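Local coordinates for flavin prenyltransferase PAD1, mitochondrial (Aspergillus niger, PDB 6QLG) that catalyses prenylation of reduced flavin mononucleotide, probably joining a dimethylallyl group to flavin N5 and C6 to make the prenylated FMN cofactor, at the flavin mononucleotide and dimethylallyl diphosphate site. Residues are numbered along the deposited sequence; one frame, centred on the assembly and turned at random. Chains: chain A/B/C, Flavin prenyltransferase PAD1, mitochondrial.

The flavin mononucleotide and dimethylallyl diphosphate site. Residues chain A 48-51, 75, 77, 126-129, 161-162; chain B 191, 203, 207, 222, 225; chain C 106, 111-113, 138, 144, 151. With FMN (flavin mononucleotide), chain D; DMA (dimethylallyl diphosphate), chain E.
Three subunits close this pocket around FMN and dimethylallyl diphosphate (DMA), burying both almost completely. Chain A binds the FMN phosphate: A:Gly49 N and A:Ser75 OG both donate to O2P, A:Ser126 OG and A:Thr129 OG1 to O3P, and A:Lys128 NZ forms a salt bridge with FMN O1P (2.6 Å). The flavin's pyrimidine edge is read largely by backbone: A:Met127 N meets FMN O2 at 2.9 Å, nearly straight (170° at H), while N3 donates to A:Arg161 O; A:Arg161 NH2 adds a bond to O4, tilted from its guanidinium plane. A:Ala50 CA covers one isoalloxazine face; C:Arg144 lays NH2 over the pyrimidine ring on the opposite face, a cation-pi contact. That guanidinium meets A:Glu162 tip to tip, planes 18° apart, C:Arg144 NH1 and NH2 both on A:Glu162 OE2 (NH2 at 2.8 Å, on the syn lone pair), which fixes its rotation. The prenyl tail is closely packed: DMA C5 sits 3.6 Å from the B:Tyr191 ring centroid and over the B:Trp222 indole face. B:Tyr191 CG lies between the backbone N and carbonyl carbon (chi1 62°), turning the ring face to DMA C5 and OH to DMA O3B of the beta-phosphate. The diphosphate is densely held: B:Arg207 NE forms a salt bridge to DMA O3B (2.8 Å), C:Lys151 to O2A and C:Arg144 to O1A, and C:Ser112 OG approaches O1. The looser side is watered: A:Arg161 reaches O1B and B:Gln203 NE2 O3B only weakly, water 2 links O2B to B:Gln203 OE1, and waters 1 and 3 touch the flavin and its phosphate. DMA C1 lies 4.2 Å from FMN N5, and DMA C3 3.7 Å from FMN C6. The site thus holds the allyl group against the flavin atoms it is thought to alkylate, with basic residues that would probably stabilise a departing phosphate group, for flavin prenylation.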
# COMPACT_ATOMS: atom_id res chain seq x y z
N THR A 48 -6.75 17.49 27.46
CA THR A 48 -6.66 18.39 26.31
C THR A 48 -8.00 19.07 26.11
O THR A 48 -8.99 18.76 26.77
CB THR A 48 -6.22 17.64 25.05
OG1 THR A 48 -7.24 16.71 24.66
CG2 THR A 48 -4.91 16.89 25.28
N GLY A 49 -8.04 20.00 25.15
CA GLY A 49 -9.19 20.85 24.95
C GLY A 49 -10.33 20.26 24.14
O GLY A 49 -10.93 20.96 23.32
N ALA A 50 -10.63 18.99 24.35
CA ALA A 50 -11.86 18.41 23.83
C ALA A 50 -12.93 18.47 24.92
O ALA A 50 -12.63 18.46 26.11
CB ALA A 50 -11.65 16.97 23.37
N THR A 51 -14.19 18.54 24.49
CA THR A 51 -15.27 18.53 25.47
C THR A 51 -15.31 17.17 26.17
O THR A 51 -15.04 16.13 25.57
CB THR A 51 -16.62 18.84 24.81
OG1 THR A 51 -17.62 19.01 25.82
CG2 THR A 51 -17.05 17.74 23.86
N SER A 75 -3.47 20.85 29.02
CA SER A 75 -3.24 21.80 27.95
C SER A 75 -3.93 23.13 28.28
O SER A 75 -4.77 23.22 29.18
CB SER A 75 -3.74 21.26 26.62
OG SER A 75 -5.14 21.46 26.48
N TRP A 77 -6.08 24.77 26.40
CA TRP A 77 -7.50 24.70 26.10
C TRP A 77 -8.23 23.69 26.97
O TRP A 77 -9.46 23.78 27.10
CB TRP A 77 -7.71 24.40 24.62
CG TRP A 77 -7.47 25.63 23.81
CD1 TRP A 77 -6.36 25.92 23.07
CD2 TRP A 77 -8.33 26.77 23.71
NE1 TRP A 77 -6.49 27.16 22.49
CE2 TRP A 77 -7.69 27.70 22.87
CE3 TRP A 77 -9.59 27.08 24.23
CZ2 TRP A 77 -8.26 28.93 22.54
CZ3 TRP A 77 -10.16 28.30 23.91
CH2 TRP A 77 -9.49 29.21 23.07
N SER A 126 -8.24 15.57 22.25
CA SER A 126 -8.69 16.30 21.08
C SER A 126 -8.14 15.66 19.81
O SER A 126 -7.21 14.85 19.84
CB SER A 126 -8.25 17.76 21.14
OG SER A 126 -6.84 17.85 21.07
N MET A 127 -8.72 16.04 18.67
CA MET A 127 -8.18 15.60 17.39
C MET A 127 -6.81 16.21 17.14
O MET A 127 -5.94 15.57 16.53
CB MET A 127 -9.15 15.96 16.26
CG MET A 127 -10.50 15.27 16.35
SD MET A 127 -10.40 13.47 16.24
CE MET A 127 -10.50 12.98 17.96
N LYS A 128 -6.60 17.44 17.61
CA LYS A 128 -5.30 18.09 17.45
C LYS A 128 -4.20 17.28 18.13
O LYS A 128 -3.13 17.04 17.55
CB LYS A 128 -5.36 19.51 18.00
CG LYS A 128 -4.02 20.26 18.03
CD LYS A 128 -3.34 20.12 19.39
CE LYS A 128 -2.41 21.28 19.68
NZ LYS A 128 -1.88 21.19 21.07
N THR A 129 -4.44 16.85 19.37
CA THR A 129 -3.43 16.09 20.10
C THR A 129 -3.30 14.67 19.56
O THR A 129 -2.20 14.11 19.52
CB THR A 129 -3.75 16.09 21.60
OG1 THR A 129 -3.43 17.38 22.15
CG2 THR A 129 -2.95 15.03 22.34
N ARG A 161 -12.22 12.17 21.39
CA ARG A 161 -13.62 12.60 21.35
C ARG A 161 -13.81 13.54 20.17
O ARG A 161 -13.26 14.65 20.16
CB ARG A 161 -14.02 13.26 22.66
CG ARG A 161 -15.53 13.41 22.84
CD ARG A 161 -15.99 14.77 22.36
NE ARG A 161 -17.43 14.82 22.13
CZ ARG A 161 -17.99 15.55 21.18
NH1 ARG A 161 -19.31 15.55 21.02
NH2 ARG A 161 -17.24 16.29 20.37
N GLU A 162 -14.60 13.11 19.19
CA GLU A 162 -14.97 13.92 18.04
C GLU A 162 -16.06 13.19 17.27
O GLU A 162 -16.04 11.96 17.18
CB GLU A 162 -13.77 14.20 17.13
CG GLU A 162 -14.10 15.00 15.87
CD GLU A 162 -14.50 16.43 16.17
OE1 GLU A 162 -15.67 16.67 16.55
OE2 GLU A 162 -13.64 17.33 16.03
N TYR B 191 -20.17 20.35 26.38
CA TYR B 191 -20.11 21.80 26.45
C TYR B 191 -21.49 22.46 26.45
O TYR B 191 -21.58 23.65 26.76
CB TYR B 191 -19.27 22.37 25.30
CG TYR B 191 -19.81 22.09 23.92
CD1 TYR B 191 -20.81 22.88 23.37
CD2 TYR B 191 -19.31 21.04 23.16
CE1 TYR B 191 -21.31 22.63 22.10
CE2 TYR B 191 -19.80 20.78 21.89
CZ TYR B 191 -20.80 21.58 21.37
OH TYR B 191 -21.28 21.33 20.11
N GLN B 203 -28.92 16.61 21.52
CA GLN B 203 -27.88 17.28 20.75
C GLN B 203 -27.24 16.33 19.74
O GLN B 203 -27.01 16.71 18.59
CB GLN B 203 -26.82 17.86 21.70
CG GLN B 203 -25.85 18.83 21.04
CD GLN B 203 -24.60 18.15 20.52
OE1 GLN B 203 -24.41 16.94 20.70
NE2 GLN B 203 -23.73 18.92 19.88
N ARG B 207 -27.20 16.71 15.67
CA ARG B 207 -25.97 16.74 14.89
C ARG B 207 -25.95 15.64 13.84
O ARG B 207 -25.39 15.83 12.75
CB ARG B 207 -24.76 16.63 15.81
CG ARG B 207 -24.62 17.79 16.79
CD ARG B 207 -24.16 19.06 16.09
NE ARG B 207 -22.73 19.03 15.80
CZ ARG B 207 -22.22 18.81 14.60
NH1 ARG B 207 -23.02 18.60 13.56
NH2 ARG B 207 -20.90 18.79 14.43
N TRP B 222 -23.38 25.73 18.76
CA TRP B 222 -22.28 26.50 19.32
C TRP B 222 -22.20 27.88 18.68
O TRP B 222 -22.29 28.02 17.46
CB TRP B 222 -20.96 25.76 19.14
CG TRP B 222 -19.77 26.52 19.65
CD1 TRP B 222 -18.82 27.16 18.90
CD2 TRP B 222 -19.41 26.73 21.02
NE1 TRP B 222 -17.90 27.75 19.73
CE2 TRP B 222 -18.23 27.50 21.03
CE3 TRP B 222 -19.97 26.33 22.24
CZ2 TRP B 222 -17.60 27.88 22.21
CZ3 TRP B 222 -19.34 26.71 23.41
CH2 TRP B 222 -18.17 27.48 23.39
N TRP B 225 -18.53 31.14 23.66
CA TRP B 225 -18.86 31.00 25.07
C TRP B 225 -20.21 31.64 25.36
O TRP B 225 -20.43 32.81 25.02
CB TRP B 225 -17.80 31.64 25.96
CG TRP B 225 -16.34 31.27 25.74
CD1 TRP B 225 -15.32 32.13 25.43
CD2 TRP B 225 -15.73 29.98 25.91
NE1 TRP B 225 -14.13 31.44 25.35
CE2 TRP B 225 -14.35 30.12 25.64
CE3 TRP B 225 -16.23 28.71 26.23
CZ2 TRP B 225 -13.47 29.05 25.70
CZ3 TRP B 225 -15.34 27.65 26.29
CH2 TRP B 225 -13.98 27.82 26.02
N MET C 106 -9.93 29.39 19.55
CA MET C 106 -10.53 28.09 19.30
C MET C 106 -11.97 27.99 19.81
O MET C 106 -12.60 26.95 19.61
CB MET C 106 -9.69 26.98 19.94
CG MET C 106 -8.20 27.10 19.63
SD MET C 106 -7.89 27.25 17.87
CE MET C 106 -8.29 25.59 17.34
N SER C 111 -15.46 27.32 14.68
CA SER C 111 -14.64 26.17 15.06
C SER C 111 -15.47 24.94 15.41
O SER C 111 -14.88 23.88 15.66
CB SER C 111 -13.75 26.54 16.25
OG SER C 111 -14.52 26.68 17.44
N SER C 112 -16.79 25.04 15.42
CA SER C 112 -17.66 23.93 15.76
C SER C 112 -18.46 23.49 14.54
O SER C 112 -18.99 24.33 13.79
CB SER C 112 -18.62 24.30 16.89
OG SER C 112 -19.51 23.24 17.18
N GLY C 113 -18.56 22.18 14.34
CA GLY C 113 -19.38 21.64 13.27
C GLY C 113 -20.86 21.93 13.42
O GLY C 113 -21.60 21.85 12.44
N CYS C 138 -4.64 20.47 14.17
CA CYS C 138 -5.48 21.66 14.06
C CYS C 138 -5.34 22.49 15.34
O CYS C 138 -6.21 22.48 16.22
CB CYS C 138 -6.93 21.26 13.81
SG CYS C 138 -7.54 19.91 14.85
N ARG C 144 -8.29 24.26 12.33
CA ARG C 144 -9.41 23.61 13.02
C ARG C 144 -10.70 23.74 12.22
O ARG C 144 -11.45 22.76 12.08
CB ARG C 144 -9.59 24.20 14.42
CG ARG C 144 -10.81 23.67 15.18
CD ARG C 144 -10.81 22.15 15.29
NE ARG C 144 -11.98 21.67 16.01
CZ ARG C 144 -12.36 20.39 16.08
NH1 ARG C 144 -11.65 19.46 15.45
NH2 ARG C 144 -13.44 20.05 16.76
N LYS C 151 -14.86 17.00 8.20
CA LYS C 151 -15.67 16.02 8.91
C LYS C 151 -17.16 16.23 8.67
O LYS C 151 -17.93 15.27 8.66
CB LYS C 151 -15.35 16.04 10.41
CG LYS C 151 -16.15 17.03 11.25
CD LYS C 151 -15.62 17.07 12.68
CE LYS C 151 -16.26 18.18 13.50
NZ LYS C 151 -17.50 17.73 14.20
N1 FMN D . -11.68 19.53 19.48
C2 FMN D . -11.89 18.18 19.26
O2 FMN D . -11.15 17.56 18.50
N3 FMN D . -12.94 17.54 19.88
C4 FMN D . -13.78 18.23 20.73
O4 FMN D . -14.71 17.66 21.30
C4A FMN D . -13.56 19.59 20.96
N5 FMN D . -14.39 20.29 21.81
C5A FMN D . -14.17 21.63 22.03
C6 FMN D . -15.00 22.33 22.89
C7 FMN D . -14.79 23.69 23.12
C7M FMN D . -15.70 24.44 24.05
C8 FMN D . -13.74 24.34 22.49
C8M FMN D . -13.51 25.80 22.74
C9 FMN D . -12.90 23.64 21.63
C9A FMN D . -13.11 22.28 21.40
N10 FMN D . -12.27 21.58 20.55
C10 FMN D . -12.50 20.24 20.32
C1' FMN D . -11.14 22.28 19.85
C2' FMN D . -9.80 22.10 20.54
O2' FMN D . -9.86 22.69 21.81
C3' FMN D . -8.72 22.76 19.69
O3' FMN D . -8.56 22.05 18.48
C4' FMN D . -7.37 22.87 20.39
O4' FMN D . -6.40 23.29 19.46
C5' FMN D . -6.92 21.55 21.01
O5' FMN D . -5.77 21.84 21.77
P FMN D . -5.13 20.79 22.80
O1P FMN D . -3.66 21.12 22.96
O2P FMN D . -5.84 20.89 24.13
O3P FMN D . -5.26 19.38 22.26
C1 DMA E . -17.53 21.45 19.22
O1 DMA E . -18.23 21.27 18.01
C2 DMA E . -16.54 22.60 19.07
C3 DMA E . -16.61 23.64 19.88
C4 DMA E . -15.62 24.79 19.72
C5 DMA E . -17.69 23.71 20.96
PA DMA E . -17.80 20.00 17.05
O1A DMA E . -16.56 19.34 17.60
O2A DMA E . -17.54 20.49 15.64
O3A DMA E . -19.03 18.90 17.00
PB DMA E . -20.09 18.68 18.23
O1B DMA E . -19.39 18.92 19.54
O2B DMA E . -20.61 17.26 18.21
O3B DMA E . -21.24 19.65 18.07
O HOH W 1 -8.83 19.44 18.12
O HOH W 2 -22.70 15.59 18.67
O HOH W 3 -3.98 23.84 24.05